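Local coordinates for 16S rRNA (adenine(1408)-N(1))-methyltransferase (Catenulispora acidiphila, PDB 4X1O), which probably transfers a methyl group from S-adenosyl-L-methionine to N1 of an adenine in 16S ribosomal RNA, a modification linked to aminoglycoside resistance, at residues D212-S217 against R222-G227; L51-T56 against Y63-A68; G57-A62 against T85-R90; P179-E184 against T231-R236. All coordinates share one frame; numbering follows the deposited sequence.

Contact 1. Residues D212-S217 against R222-G227; sequences DLDTIS and RRLGSG
R222 NH2 is held by two oxygens at once. It donates to S217 O at 2.7 Å, with that carbonyl oxygen in the guanidinium plane, and makes a longer salt bridge to D214 OD1 at 3.2 Å. The carboxylate and guanidinium are nearly coplanar, 9° apart, although OD1 is tilted somewhat from the plane. A bend in the arginine chain (chi3 77°) carries its end round to both acceptors. The other carboxylate oxygen is used as well: G225 N donates to D214 OD2 at 3.0 Å, almost straight at 175°. A short acidic side chain suits this place, since its two oxygens tie together two points of the facing loop, while G225 supplies the positive phi of the turn. Further out, L224 CD2 lies 3.5 Å from D214 CG, and L213 CB approaches R222 NH2 obliquely at 3.9 Å. Both segments belong to the connection between the antiparallel strands 200-212 and 229-239, and S217 itself contacts S-adenosyl-L-homocysteine when that product is bound. L224 also packs on R60 and R64 of helix 60-68, whereas L213 and I216 rest against E230 and V232 of strand 229-239.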
loop_
_atom_site.group_PDB
_atom_site.type_symbol
_atom_site.label_atom_id
_atom_site.label_comp_id
_atom_site.label_asym_id
_atom_site.label_seq_id
_atom_site.Cartn_x
_atom_site.Cartn_y
_atom_site.Cartn_z
ATOM N N ASP A 212 10.763 4.416 12.434
ATOM C CA ASP A 212 9.783 5.417 12.856
ATOM C C ASP A 212 8.414 5.061 12.279
ATOM O O ASP A 212 8.255 4.969 11.065
ATOM C CB ASP A 212 10.222 6.814 12.406
ATOM C CG ASP A 212 9.197 7.891 12.723
ATOM O OD1 ASP A 212 8.377 7.699 13.645
ATOM O OD2 ASP A 212 9.220 8.941 12.045
ATOM N N LEU A 213 7.434 4.854 13.156
ATOM C CA LEU A 213 6.106 4.406 12.740
ATOM C C LEU A 213 5.419 5.387 11.791
ATOM O O LEU A 213 4.661 4.975 10.915
ATOM C CB LEU A 213 5.222 4.165 13.969
ATOM C CG LEU A 213 5.462 2.805 14.631
ATOM C CD1 LEU A 213 4.558 2.605 15.838
ATOM C CD2 LEU A 213 5.255 1.688 13.615
ATOM N N ASP A 214 5.700 6.676 11.959
ATOM C CA ASP A 214 5.108 7.711 11.109
ATOM C C ASP A 214 5.417 7.481 9.628
ATOM O O ASP A 214 4.685 7.946 8.752
ATOM C CB ASP A 214 5.598 9.101 11.522
ATOM C CG ASP A 214 4.990 9.581 12.839
ATOM O OD1 ASP A 214 3.955 9.026 13.269
ATOM O OD2 ASP A 214 5.543 10.527 13.437
ATOM N N THR A 215 6.497 6.765 9.340
ATOM C CA THR A 215 6.896 6.583 7.947
ATOM C C THR A 215 6.025 5.556 7.222
ATOM O O THR A 215 5.930 5.571 5.996
ATOM C CB THR A 215 8.377 6.163 7.829
ATOM O OG1 THR A 215 8.579 4.891 8.454
ATOM C CG2 THR A 215 9.280 7.198 8.482
ATOM N N ILE A 216 5.384 4.665 7.966
ATOM C CA ILE A 216 4.587 3.620 7.331
ATOM C C ILE A 216 3.171 3.520 7.883
ATOM O O ILE A 216 2.333 2.816 7.325
ATOM C CB ILE A 216 5.256 2.245 7.477
ATOM C CG1 ILE A 216 5.399 1.878 8.953
ATOM C CG2 ILE A 216 6.614 2.236 6.792
ATOM C CD1 ILE A 216 5.921 0.481 9.173
ATOM N N SER A 217 2.893 4.217 8.979
ATOM C CA SER A 217 1.566 4.137 9.576
ATOM C C SER A 217 1.206 5.419 10.305
ATOM O O SER A 217 1.050 5.424 11.524
ATOM C CB SER A 217 1.471 2.955 10.541
ATOM O OG SER A 217 0.130 2.751 10.965
ATOM N N ARG A 222 -3.052 9.861 15.976
ATOM C CA ARG A 222 -1.755 10.047 16.614
ATOM C C ARG A 222 -1.020 11.269 16.077
ATOM O O ARG A 222 -0.817 11.419 14.871
ATOM C CB ARG A 222 -0.880 8.802 16.439
ATOM C CG ARG A 222 0.448 8.887 17.182
ATOM C CD ARG A 222 1.230 7.578 17.140
ATOM N NE ARG A 222 1.881 7.362 15.851
ATOM C CZ ARG A 222 1.424 6.548 14.904
ATOM N NH1 ARG A 222 0.308 5.860 15.100
ATOM N NH2 ARG A 222 2.087 6.419 13.763
ATOM N N ARG A 223 -0.629 12.144 16.992
ATOM C CA ARG A 223 0.249 13.261 16.675
ATOM C C ARG A 223 1.535 12.754 16.019
ATOM O O ARG A 223 2.078 11.733 16.433
ATOM C CB ARG A 223 0.579 14.036 17.950
ATOM C CG ARG A 223 1.407 15.289 17.749
ATOM C CD ARG A 223 0.581 16.526 18.051
ATOM N NE ARG A 223 0.832 17.606 17.104
ATOM C CZ ARG A 223 -0.003 18.616 16.893
ATOM N NH1 ARG A 223 -1.144 18.682 17.568
ATOM N NH2 ARG A 223 0.300 19.561 16.011
ATOM N N LEU A 224 2.017 13.461 15.000
ATOM C CA LEU A 224 3.315 13.159 14.407
ATOM C C LEU A 224 4.446 13.559 15.354
ATOM O O LEU A 224 4.316 14.517 16.119
ATOM C CB LEU A 224 3.482 13.880 13.072
ATOM C CG LEU A 224 2.569 13.473 11.915
ATOM C CD1 LEU A 224 2.729 14.439 10.747
ATOM C CD2 LEU A 224 2.847 12.052 11.474
ATOM N N GLY A 225 5.559 12.834 15.289
ATOM C CA GLY A 225 6.708 13.131 16.126
ATOM C C GLY A 225 6.614 12.577 17.538
ATOM O O GLY A 225 7.280 13.069 18.447
ATOM N N SER A 226 5.787 11.552 17.722
ATOM C CA SER A 226 5.638 10.895 19.019
ATOM C C SER A 226 6.889 10.116 19.408
ATOM O O SER A 226 7.097 9.800 20.582
ATOM C CB SER A 226 4.449 9.932 19.007
ATOM O OG SER A 226 4.767 8.758 18.264
ATOM N N GLY A 227 7.705 9.786 18.412
ATOM C CA GLY A 227 8.881 8.964 18.636
ATOM C C GLY A 227 8.600 7.475 18.620
ATOM O O GLY A 227 9.514 6.673 18.828
#

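Contact 2. Residues L51-T56 against Y63-A68; sequences LVDVGT and YRQAIA
Q65 reaches from helix 60-68 to L51 and D53 on strand 49-54, and its side chain makes the whole contact. CB leaves the helix toward the strand, and CG stands beside the backbone N (chi1 -69°), from where the extended chain runs on to the amide. CD comes 3.6 Å from L51 CD2, and the two side chains cross at about a right angle. That same methyl is 3.3 Å from the atom modelled as OE1 and 3.8 Å from the one modelled as NE2, and therefore lies against the amide as a whole. These elements begin the beta-alpha-beta unit of strand 49-54, helix 60-68 and strand 72-78, a right-handed crossover in the Rossmann-like methyltransferase fold; glutamine suits a position between helix and sheet, being long enough to span the gap and ending in a group that can meet both a methyl and a carboxylate. At the tip the side chain meets D53, which comes from the opposite direction, with the carboxylate and amide planes 37° apart. As built, Q65 OE1 is 2.5 Å from D53 OD2; the amide is probably turned over in the model, and a hydrogen bond is possible with it turned back, but so short a separation leaves the details doubtful. M125 of strand 123-127 and V74 of strand 72-78 flank both Q65 and D53. T61, which binds S-adenosyl-L-methionine, lies one helical turn before Q65, its side chain about 4 Å away.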
loop_
_atom_site.group_PDB
_atom_site.type_symbol
_atom_site.label_atom_id
_atom_site.label_comp_id
_atom_site.label_asym_id
_atom_site.label_seq_id
_atom_site.Cartn_x
_atom_site.Cartn_y
_atom_site.Cartn_z
ATOM N N LEU A 51 2.277 6.372 -7.717
ATOM C CA LEU A 51 2.490 5.511 -6.566
ATOM C C LEU A 51 1.174 4.915 -6.147
ATOM O O LEU A 51 0.194 5.641 -5.959
ATOM C CB LEU A 51 3.101 6.306 -5.414
ATOM C CG LEU A 51 3.243 5.626 -4.056
ATOM C CD1 LEU A 51 4.243 4.493 -4.135
ATOM C CD2 LEU A 51 3.667 6.647 -3.013
ATOM N N VAL A 52 1.133 3.596 -6.027
ATOM C CA VAL A 52 -0.087 2.976 -5.539
ATOM C C VAL A 52 0.195 2.397 -4.156
ATOM O O VAL A 52 1.071 1.548 -4.000
ATOM C CB VAL A 52 -0.617 1.901 -6.497
ATOM C CG1 VAL A 52 -1.808 1.165 -5.858
ATOM C CG2 VAL A 52 -1.052 2.550 -7.815
ATOM N N ASP A 53 -0.521 2.924 -3.162
ATOM C CA ASP A 53 -0.506 2.415 -1.796
ATOM C C ASP A 53 -1.652 1.457 -1.621
ATOM O O ASP A 53 -2.810 1.862 -1.625
ATOM C CB ASP A 53 -0.638 3.525 -0.766
ATOM C CG ASP A 53 0.522 4.476 -0.780
ATOM O OD1 ASP A 53 1.672 4.041 -0.980
ATOM O OD2 ASP A 53 0.265 5.671 -0.581
ATOM N N VAL A 54 -1.345 0.179 -1.441
ATOM C CA VAL A 54 -2.401 -0.803 -1.282
ATOM C C VAL A 54 -2.593 -1.039 0.205
ATOM O O VAL A 54 -1.647 -1.391 0.903
ATOM C CB VAL A 54 -2.069 -2.119 -2.002
ATOM C CG1 VAL A 54 -3.217 -3.108 -1.842
ATOM C CG2 VAL A 54 -1.790 -1.850 -3.487
ATOM N N GLY A 55 -3.813 -0.849 0.693
ATOM C CA GLY A 55 -4.033 -0.798 2.127
ATOM C C GLY A 55 -3.556 0.561 2.618
ATOM O O GLY A 55 -2.388 0.914 2.470
ATOM N N THR A 56 -4.457 1.341 3.194
ATOM C CA THR A 56 -4.140 2.733 3.487
ATOM C C THR A 56 -4.321 3.086 4.960
ATOM O O THR A 56 -3.823 4.111 5.418
ATOM C CB THR A 56 -5.013 3.674 2.654
ATOM O OG1 THR A 56 -6.391 3.363 2.886
ATOM C CG2 THR A 56 -4.712 3.501 1.175
ATOM N N TYR A 63 -1.735 10.602 2.174
ATOM C CA TYR A 63 -1.905 12.054 2.136
ATOM C C TYR A 63 -0.571 12.775 2.314
ATOM O O TYR A 63 -0.260 13.690 1.569
ATOM C CB TYR A 63 -2.885 12.478 3.221
ATOM C CG TYR A 63 -3.002 13.971 3.422
ATOM C CD1 TYR A 63 -3.746 14.754 2.548
ATOM C CD2 TYR A 63 -2.381 14.598 4.499
ATOM C CE1 TYR A 63 -3.867 16.133 2.744
ATOM C CE2 TYR A 63 -2.490 15.970 4.701
ATOM C CZ TYR A 63 -3.230 16.732 3.823
ATOM O OH TYR A 63 -3.330 18.095 4.039
ATOM N N ARG A 64 0.223 12.341 3.290
ATOM C CA ARG A 64 1.516 12.952 3.536
ATOM C C ARG A 64 2.470 12.748 2.359
ATOM O O ARG A 64 3.243 13.648 2.054
ATOM C CB ARG A 64 2.137 12.412 4.832
ATOM C CG ARG A 64 1.372 12.836 6.091
ATOM C CD ARG A 64 2.103 12.435 7.376
ATOM N NE ARG A 64 3.374 13.142 7.509
ATOM C CZ ARG A 64 4.531 12.556 7.798
ATOM N NH1 ARG A 64 4.579 11.245 7.998
ATOM N NH2 ARG A 64 5.638 13.284 7.897
ATOM N N GLN A 65 2.422 11.580 1.713
ATOM C CA GLN A 65 3.183 11.378 0.482
ATOM C C GLN A 65 2.778 12.367 -0.601
ATOM O O GLN A 65 3.622 12.948 -1.265
ATOM C CB GLN A 65 2.999 9.966 -0.051
ATOM C CG GLN A 65 3.639 8.891 0.805
ATOM C CD GLN A 65 3.155 7.518 0.410
ATOM O OE1 GLN A 65 2.104 7.383 -0.212
ATOM N NE2 GLN A 65 3.929 6.492 0.744
ATOM N N ALA A 66 1.470 12.512 -0.792
ATOM C CA ALA A 66 0.950 13.403 -1.817
ATOM C C ALA A 66 1.387 14.843 -1.545
ATOM O O ALA A 66 1.739 15.572 -2.472
ATOM C CB ALA A 66 -0.580 13.297 -1.887
ATOM N N ILE A 67 1.360 15.249 -0.277
ATOM C CA ILE A 67 1.721 16.617 0.083
ATOM C C ILE A 67 3.217 16.833 -0.168
ATOM O O ILE A 67 3.627 17.888 -0.685
ATOM C CB ILE A 67 1.382 16.936 1.562
ATOM C CG1 ILE A 67 -0.133 16.869 1.806
ATOM C CG2 ILE A 67 1.915 18.319 1.954
ATOM C CD1 ILE A 67 -0.888 17.970 1.090
ATOM N N ALA A 68 4.025 15.835 0.170
ATOM C CA ALA A 68 5.479 15.953 0.037
ATOM C C ALA A 68 5.905 15.932 -1.425
ATOM O O ALA A 68 6.922 16.517 -1.794
ATOM C CB ALA A 68 6.181 14.838 0.795
#

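Contact 3. Residues G57-A62 against T85-R90; sequences GDARTA and TETAVR
T87 of helix 85-91 bonds to the backbone at D58, whose side chain forms an Asx turn leading into helix 60-68. In this turn R60 N donates to D58 OD1 at 3.0 Å, meeting the oxygen from above the carboxylate plane. The segment follows strand 49-54 of the Rossmann-like core and includes T61, a residue of the S-adenosyl-L-methionine site.

Of the hydrogen bonds across the contact, the direct one runs from T87 OG1 to D58 O at 2.6 Å, with the donor tilted 22° from the carbonyl plane. A second route passes through a water, which donates to D58 O at 2.7 Å and accepts from T87 N at 3.0 Å. The carbonyl thus has two donors, and threonine suits the place because its hydroxyl stands beside its own backbone N (chi1 -70°), so that the hydroxyl reaches D58 O directly while the N-H reaches it through the water.

The loop residues S219 and W220 supply further polar and aromatic partners. W220 NE1 bonds to T87 OG1, W220 N and S219 OG bond to D58 OD2, and the indole forms a cation-pi pair with R90. This is consistent with a tryptophan-dependent loop organisation close to the cosubstrate site.

Van der Waals packing is slight and made by small groups: A59 CB is 4.1 Å from T87 CG2, which also touches the backbone, 3.5 Å from A59 O.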
loop_
_atom_site.group_PDB
_atom_site.type_symbol
_atom_site.label_atom_id
_atom_site.label_comp_id
_atom_site.label_asym_id
_atom_site.label_seq_id
_atom_site.Cartn_x
_atom_site.Cartn_y
_atom_site.Cartn_z
ATOM N N GLY A 57 -5.020 2.234 5.704
ATOM C CA GLY A 57 -5.455 2.618 7.037
ATOM C C GLY A 57 -6.389 3.801 6.876
ATOM O O GLY A 57 -7.308 3.746 6.058
ATOM N N ASP A 58 -6.154 4.884 7.613
ATOM C CA ASP A 58 -6.994 6.064 7.433
ATOM C C ASP A 58 -6.452 6.940 6.306
ATOM O O ASP A 58 -6.970 8.031 6.049
ATOM C CB ASP A 58 -7.143 6.868 8.740
ATOM C CG ASP A 58 -5.827 7.429 9.273
ATOM O OD1 ASP A 58 -4.798 7.432 8.561
ATOM O OD2 ASP A 58 -5.837 7.895 10.436
ATOM N N ALA A 59 -5.410 6.431 5.648
ATOM C CA ALA A 59 -4.789 7.035 4.475
ATOM C C ALA A 59 -4.073 8.355 4.752
ATOM O O ALA A 59 -3.754 9.079 3.819
ATOM C CB ALA A 59 -5.814 7.223 3.363
ATOM N N ARG A 60 -3.781 8.650 6.017
ATOM C CA ARG A 60 -2.948 9.804 6.328
ATOM C C ARG A 60 -1.548 9.622 5.738
ATOM O O ARG A 60 -0.904 10.587 5.357
ATOM C CB ARG A 60 -2.856 10.048 7.845
ATOM C CG ARG A 60 -2.132 11.349 8.177
ATOM C CD ARG A 60 -2.039 11.645 9.673
ATOM N NE ARG A 60 -1.454 12.965 9.897
ATOM C CZ ARG A 60 -1.254 13.522 11.091
ATOM N NH1 ARG A 60 -1.572 12.875 12.210
ATOM N NH2 ARG A 60 -0.734 14.743 11.166
ATOM N N THR A 61 -1.066 8.378 5.663
ATOM C CA THR A 61 0.274 8.169 5.122
ATOM C C THR A 61 0.324 8.537 3.632
ATOM O O THR A 61 1.263 9.196 3.178
ATOM C CB THR A 61 0.729 6.714 5.344
ATOM O OG1 THR A 61 0.651 6.426 6.741
ATOM C CG2 THR A 61 2.158 6.514 4.873
ATOM N N ALA A 62 -0.700 8.130 2.891
ATOM C CA ALA A 62 -0.832 8.477 1.478
ATOM C C ALA A 62 -0.952 9.982 1.303
ATOM O O ALA A 62 -0.353 10.567 0.405
ATOM C CB ALA A 62 -2.038 7.780 0.870
ATOM N N THR A 85 -12.268 8.738 5.092
ATOM C CA THR A 85 -13.062 9.932 4.802
ATOM C C THR A 85 -12.446 11.230 5.310
ATOM O O THR A 85 -12.508 12.242 4.618
ATOM C CB THR A 85 -14.493 9.815 5.367
ATOM O OG1 THR A 85 -14.443 9.482 6.759
ATOM C CG2 THR A 85 -15.260 8.745 4.617
ATOM N N GLU A 86 -11.856 11.205 6.503
ATOM C CA GLU A 86 -11.177 12.385 7.041
ATOM C C GLU A 86 -10.039 12.845 6.135
ATOM O O GLU A 86 -9.853 14.039 5.905
ATOM C CB GLU A 86 -10.639 12.102 8.443
ATOM C CG GLU A 86 -9.855 13.250 9.043
ATOM C CD GLU A 86 -9.596 13.063 10.527
ATOM O OE1 GLU A 86 -10.170 12.130 11.123
ATOM O OE2 GLU A 86 -8.813 13.851 11.098
ATOM N N THR A 87 -9.271 11.890 5.626
ATOM C CA THR A 87 -8.212 12.212 4.689
ATOM C C THR A 87 -8.805 12.818 3.425
ATOM O O THR A 87 -8.301 13.803 2.902
ATOM C CB THR A 87 -7.377 10.964 4.323
ATOM O OG1 THR A 87 -6.613 10.568 5.463
ATOM C CG2 THR A 87 -6.424 11.278 3.173
ATOM N N ALA A 88 -9.879 12.218 2.933
ATOM C CA ALA A 88 -10.497 12.688 1.701
ATOM C C ALA A 88 -11.050 14.105 1.857
ATOM O O ALA A 88 -10.929 14.919 0.939
ATOM C CB ALA A 88 -11.602 11.736 1.263
ATOM N N VAL A 89 -11.639 14.393 3.013
ATOM C CA VAL A 89 -12.177 15.734 3.282
ATOM C C VAL A 89 -11.048 16.770 3.280
ATOM O O VAL A 89 -11.165 17.843 2.674
ATOM C CB VAL A 89 -12.941 15.785 4.624
ATOM C CG1 VAL A 89 -13.224 17.221 5.036
ATOM C CG2 VAL A 89 -14.249 14.999 4.531
ATOM N N ARG A 90 -9.942 16.424 3.932
ATOM C CA ARG A 90 -8.779 17.303 3.994
ATOM C C ARG A 90 -8.162 17.500 2.613
ATOM O O ARG A 90 -7.755 18.609 2.258
ATOM C CB ARG A 90 -7.747 16.740 4.976
ATOM C CG ARG A 90 -8.206 16.837 6.434
ATOM C CD ARG A 90 -7.136 16.321 7.378
ATOM N NE ARG A 90 -7.009 17.121 8.597
ATOM C CZ ARG A 90 -7.317 16.688 9.812
ATOM N NH1 ARG A 90 -7.778 15.462 9.977
ATOM N NH2 ARG A 90 -7.159 17.478 10.863
HETATM O O HOH W 1 -9.064 9.367 7.228
#

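Contact 4. Residues P179-E184 against T231-R236; sequences PELTPE and TVLHLR
L233 sets one methyl against L181 and the other against P183, and no hydrogen bond crosses this contact. CD2 takes the leucine side: it is 3.9 Å from L181 CG, equally far from L181 CD2, and 3.6 Å from L181 O. CD1 takes the proline side, lying 4.0 Å from P183 CD and slightly farther from CG. With CG opposite the backbone N (chi1 175°) the side chain extends from the strand, and chi2 of 65° turns CD2 to L181 and CD1 to P183. L181 crosses it at about a right angle, while the proline ring slides past in the opposite direction. A branched leucine therefore suits the central position, with one methyl for each partner. Its strand, 229-239, is inserted antiparallel between 157-163 and 200-212, giving the 3-2-1-4-5-7-6 order of the Rossmann-like class I methyltransferases; here the segment 179-184 packs on one face of that sheet. Backbone bonds to I162 fix L233 in the strand. T182 is the N-cap of helix 183-188: its hydroxyl caps a backbone N just beyond E184, and its own N is bonded to T185 OG1, a capping box at a weakly bonded first turn. P183 follows at the first helical position, where the missing N-H costs nothing. W167 and L191 pack on L181, L207 meets P183, and E180 makes a salt bridge with R168.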
loop_
_atom_site.group_PDB
_atom_site.type_symbol
_atom_site.label_atom_id
_atom_site.label_comp_id
_atom_site.label_asym_id
_atom_site.label_seq_id
_atom_site.Cartn_x
_atom_site.Cartn_y
_atom_site.Cartn_z
ATOM N N PRO A 179 3.249 -19.196 11.642
ATOM C CA PRO A 179 4.498 -18.890 12.347
ATOM C C PRO A 179 5.073 -17.556 11.899
ATOM O O PRO A 179 4.815 -17.096 10.772
ATOM C CB PRO A 179 5.420 -20.054 11.963
ATOM C CG PRO A 179 4.885 -20.547 10.658
ATOM C CD PRO A 179 3.392 -20.310 10.691
ATOM N N GLU A 180 5.827 -16.915 12.783
ATOM C CA GLU A 180 6.353 -15.597 12.478
ATOM C C GLU A 180 7.195 -15.620 11.217
ATOM O O GLU A 180 8.073 -16.474 11.045
ATOM C CB GLU A 180 7.168 -15.046 13.652
ATOM C CG GLU A 180 7.760 -13.675 13.360
ATOM C CD GLU A 180 8.301 -12.989 14.596
ATOM O OE1 GLU A 180 8.247 -13.607 15.678
ATOM O OE2 GLU A 180 8.788 -11.845 14.480
ATOM N N LEU A 181 6.905 -14.682 10.331
ATOM C CA LEU A 181 7.666 -14.518 9.104
ATOM C C LEU A 181 8.937 -13.721 9.386
ATOM O O LEU A 181 8.893 -12.608 9.910
ATOM C CB LEU A 181 6.810 -13.827 8.036
ATOM C CG LEU A 181 7.347 -13.754 6.606
ATOM C CD1 LEU A 181 7.592 -15.148 6.000
ATOM C CD2 LEU A 181 6.386 -12.935 5.764
ATOM N N THR A 182 10.072 -14.324 9.064
ATOM C CA THR A 182 11.382 -13.722 9.296
ATOM C C THR A 182 12.115 -13.718 7.970
ATOM O O THR A 182 11.667 -14.375 7.027
ATOM C CB THR A 182 12.197 -14.514 10.331
ATOM O OG1 THR A 182 12.591 -15.756 9.744
ATOM C CG2 THR A 182 11.377 -14.777 11.587
ATOM N N PRO A 183 13.239 -12.989 7.872
ATOM C CA PRO A 183 13.949 -13.033 6.589
ATOM C C PRO A 183 14.348 -14.451 6.152
ATOM O O PRO A 183 14.295 -14.758 4.961
ATOM C CB PRO A 183 15.189 -12.169 6.850
ATOM C CG PRO A 183 14.728 -11.182 7.875
ATOM C CD PRO A 183 13.793 -11.955 8.773
ATOM N N GLU A 184 14.728 -15.309 7.094
ATOM C CA GLU A 184 15.046 -16.689 6.744
ATOM C C GLU A 184 13.806 -17.463 6.265
ATOM O O GLU A 184 13.887 -18.265 5.331
ATOM C CB GLU A 184 15.688 -17.418 7.925
ATOM C CG GLU A 184 15.513 -16.735 9.268
ATOM C CD GLU A 184 16.392 -15.505 9.411
ATOM O OE1 GLU A 184 17.589 -15.590 9.059
ATOM O OE2 GLU A 184 15.875 -14.453 9.848
ATOM N N THR A 231 10.022 -2.571 15.040
ATOM C CA THR A 231 10.807 -3.356 14.113
ATOM C C THR A 231 9.932 -3.724 12.933
ATOM O O THR A 231 8.829 -4.244 13.106
ATOM C CB THR A 231 11.344 -4.625 14.765
ATOM O OG1 THR A 231 12.173 -4.267 15.879
ATOM C CG2 THR A 231 12.163 -5.410 13.765
ATOM N N VAL A 232 10.423 -3.452 11.736
ATOM C CA VAL A 232 9.664 -3.711 10.531
ATOM C C VAL A 232 10.343 -4.763 9.687
ATOM O O VAL A 232 11.547 -4.694 9.474
ATOM C CB VAL A 232 9.485 -2.409 9.721
ATOM C CG1 VAL A 232 8.923 -2.690 8.320
ATOM C CG2 VAL A 232 8.594 -1.460 10.493
ATOM N N LEU A 233 9.567 -5.735 9.214
ATOM C CA LEU A 233 10.049 -6.652 8.190
ATOM C C LEU A 233 9.830 -5.973 6.853
ATOM O O LEU A 233 8.704 -5.625 6.499
ATOM C CB LEU A 233 9.323 -7.989 8.250
ATOM C CG LEU A 233 9.655 -9.003 7.159
ATOM C CD1 LEU A 233 11.099 -9.449 7.251
ATOM C CD2 LEU A 233 8.709 -10.196 7.247
ATOM N N HIS A 234 10.920 -5.750 6.132
ATOM C CA HIS A 234 10.846 -5.018 4.889
ATOM C C HIS A 234 11.221 -5.913 3.735
ATOM O O HIS A 234 12.281 -6.534 3.752
ATOM C CB HIS A 234 11.767 -3.797 4.934
ATOM C CG HIS A 234 11.542 -2.836 3.813
ATOM N ND1 HIS A 234 12.270 -2.875 2.642
ATOM C CD2 HIS A 234 10.657 -1.823 3.673
ATOM C CE1 HIS A 234 11.847 -1.921 1.834
ATOM N NE2 HIS A 234 10.868 -1.267 2.434
ATOM N N LEU A 235 10.348 -5.985 2.740
ATOM C CA LEU A 235 10.617 -6.762 1.546
ATOM C C LEU A 235 10.562 -5.844 0.352
ATOM O O LEU A 235 9.630 -5.057 0.230
ATOM C CB LEU A 235 9.600 -7.888 1.378
ATOM C CG LEU A 235 9.794 -8.866 0.213
ATOM C CD1 LEU A 235 9.277 -10.233 0.620
ATOM C CD2 LEU A 235 9.096 -8.395 -1.068
ATOM N N ARG A 236 11.555 -5.948 -0.519
ATOM C CA ARG A 236 11.524 -5.217 -1.776
ATOM C C ARG A 236 11.595 -6.200 -2.928
ATOM O O ARG A 236 12.365 -7.167 -2.885
ATOM C CB ARG A 236 12.683 -4.217 -1.851
ATOM C CG ARG A 236 12.633 -3.326 -3.099
ATOM C CD ARG A 236 13.743 -2.268 -3.117
ATOM N NE ARG A 236 15.049 -2.827 -3.452
ATOM C CZ ARG A 236 16.047 -2.970 -2.585
ATOM N NH1 ARG A 236 15.887 -2.588 -1.325
ATOM N NH2 ARG A 236 17.204 -3.490 -2.975
#

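From the N terminus, contact 2 opens on strand 49-54 and contact 3 opens directly after it, at 57-62. Contact 2 then closes at 63-68, a short loop, before contact 3 closes at 85-90, so the two cross and share helix 60-68, which they tie to the core sheet and to helix 85-91. Much later contact 4 opens at 179-184 and does not close until strand 229-239. Contact 1 falls wholly within that span, closing a small loop between 212-217 and 222-227. It also bridges the two halves, touching both helix 60-68 and strand 229-239. Contacts 3 and 4 lie on opposite sides of the chain's centre.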